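Kunitz-type serine protease inhibitor homolog calcicludine (Dendroaspis angusticeps, PDB 5YV7) probably blocks L-type calcium channels, as a snake-venom toxin built on the Kunitz-type protease inhibitor fold. Local coordinates at residues C7-R12 / G41-R46. Residues are numbered along the deposited sequence; the frame is centred on the assembly and turned at random.
Sequences CKEPVR and GGNANR
Asn45 and Asn43 each turn a carboxamide NH2 to one of two consecutive carbonyls, those of Glu9 and Pro10 respectively, joining two loops. Asn45 ND2 lies 2.8 Å from Glu9 O with an almost straight N-H...O angle of 169°, and the acceptor sits in the amide plane; the donor is tilted 20° from the carbonyl plane. Asn45 CG is anti to its backbone N (chi1 -164°), which carries the amide across to segment 7-12, while Asn45 OD1 accepts from the backbone N of Phe25 in strand 20-26. Asn43 ND2 approaches Pro10 O in the carbonyl plane, also at 2.8 Å. Asn43 OD1 takes the Asn45 N-H at 3.0 Å, N to OD1, from above its carbonyl plane and off the lone pair, closing an Asx turn. The same OD1 accepts from a water that also donates to Asn45 O and receives Arg12 N-H, and a second water links Arg12 O, Asn43 N and Arg46 NH1. Arg12 stretches out from CG to NE along Gly41 and Gly42: Gly41 O lies over one guanidinium face, 3.5 Å from Arg12 CZ, and Gly42 O is near the plane at the edge. Although Arg12 NH1 comes within 3.0 Å of Gly41 O, its N-H does not point there, so this is no hydrogen bond. The Cys7-Cys57 disulfide ties the start of segment 7-12 to helix 50-58, as in the Kunitz fold. With both ends of each amide engaged, the two asparagines are fixed in flip and rotation, and the loops are joined through side chains and water rather than direct backbone pairing.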
# COMPACT_ATOMS: atom_id res chain seq x y z
N CYS A 7 1.85 -4.13 -5.94
CA CYS A 7 2.51 -4.25 -4.65
C CYS A 7 3.97 -3.83 -4.70
O CYS A 7 4.59 -3.68 -3.64
CB CYS A 7 2.39 -5.70 -4.15
SG CYS A 7 0.68 -6.23 -3.98
N LYS A 8 4.53 -3.64 -5.88
CA LYS A 8 5.92 -3.23 -6.03
C LYS A 8 6.07 -1.73 -6.29
O LYS A 8 7.20 -1.25 -6.41
CB LYS A 8 6.59 -4.00 -7.17
CG LYS A 8 7.11 -5.38 -6.80
CD LYS A 8 6.98 -6.35 -7.99
CE LYS A 8 8.31 -6.91 -8.47
NZ LYS A 8 8.10 -7.98 -9.53
N GLU A 9 4.97 -1.00 -6.41
CA GLU A 9 5.06 0.43 -6.62
C GLU A 9 5.53 1.12 -5.34
O GLU A 9 5.29 0.62 -4.24
CB GLU A 9 3.71 0.98 -7.06
CG GLU A 9 3.24 0.44 -8.40
CD GLU A 9 3.93 1.12 -9.56
OE1 GLU A 9 3.68 2.34 -9.76
OE2 GLU A 9 4.71 0.45 -10.26
N PRO A 10 6.24 2.24 -5.45
CA PRO A 10 6.68 2.94 -4.24
C PRO A 10 5.49 3.53 -3.50
O PRO A 10 4.45 3.84 -4.08
CB PRO A 10 7.60 4.04 -4.79
CG PRO A 10 7.05 4.31 -6.19
CD PRO A 10 6.63 2.94 -6.69
N VAL A 11 5.65 3.68 -2.18
CA VAL A 11 4.60 4.30 -1.39
C VAL A 11 4.41 5.72 -1.90
O VAL A 11 5.37 6.42 -2.22
CB VAL A 11 4.94 4.25 0.11
CG1 VAL A 11 6.14 5.15 0.44
CG2 VAL A 11 3.71 4.62 0.96
N ARG A 12 3.15 6.14 -2.02
CA ARG A 12 2.85 7.46 -2.57
C ARG A 12 1.78 8.14 -1.71
O ARG A 12 0.60 7.79 -1.76
CB ARG A 12 2.40 7.36 -4.02
CG ARG A 12 2.86 8.54 -4.85
CD ARG A 12 2.20 8.57 -6.21
NE ARG A 12 2.72 9.68 -7.02
CZ ARG A 12 2.05 10.30 -7.99
NH1 ARG A 12 0.81 9.91 -8.31
NH2 ARG A 12 2.62 11.30 -8.65
N GLY A 41 -3.94 11.57 -5.47
CA GLY A 41 -2.64 11.52 -6.11
C GLY A 41 -1.77 10.36 -5.64
O GLY A 41 -0.54 10.47 -5.67
N GLY A 42 -2.38 9.27 -5.19
CA GLY A 42 -1.66 8.08 -4.81
C GLY A 42 -1.44 7.15 -5.98
O GLY A 42 -1.59 7.52 -7.15
N ASN A 43 -1.08 5.91 -5.67
CA ASN A 43 -0.98 4.90 -6.71
C ASN A 43 -1.67 3.65 -6.19
O ASN A 43 -2.40 3.68 -5.20
CB ASN A 43 0.48 4.69 -7.13
CG ASN A 43 1.36 4.14 -6.01
OD1 ASN A 43 0.87 3.56 -5.04
ND2 ASN A 43 2.67 4.33 -6.14
N ALA A 44 -1.43 2.52 -6.86
CA ALA A 44 -2.18 1.32 -6.56
C ALA A 44 -1.65 0.56 -5.35
O ALA A 44 -2.32 -0.37 -4.88
CB ALA A 44 -2.20 0.41 -7.78
N ASN A 45 -0.49 0.94 -4.81
CA ASN A 45 0.04 0.29 -3.62
C ASN A 45 -0.54 0.96 -2.37
O ASN A 45 0.15 1.63 -1.60
CB ASN A 45 1.56 0.32 -3.62
CG ASN A 45 2.16 -0.66 -2.62
OD1 ASN A 45 1.42 -1.35 -1.90
ND2 ASN A 45 3.48 -0.74 -2.57
N ARG A 46 -1.84 0.75 -2.17
CA ARG A 46 -2.54 1.34 -1.03
C ARG A 46 -3.72 0.45 -0.67
O ARG A 46 -4.48 0.05 -1.55
CB ARG A 46 -3.02 2.77 -1.32
CG ARG A 46 -3.84 3.37 -0.15
CD ARG A 46 -4.34 4.79 -0.42
NE ARG A 46 -5.35 4.89 -1.49
CZ ARG A 46 -5.09 5.29 -2.75
NH1 ARG A 46 -3.85 5.63 -3.12
NH2 ARG A 46 -6.08 5.35 -3.65
O HOH W 1 1.29 3.96 -2.27
O HOH W 2 -1.12 5.61 -2.56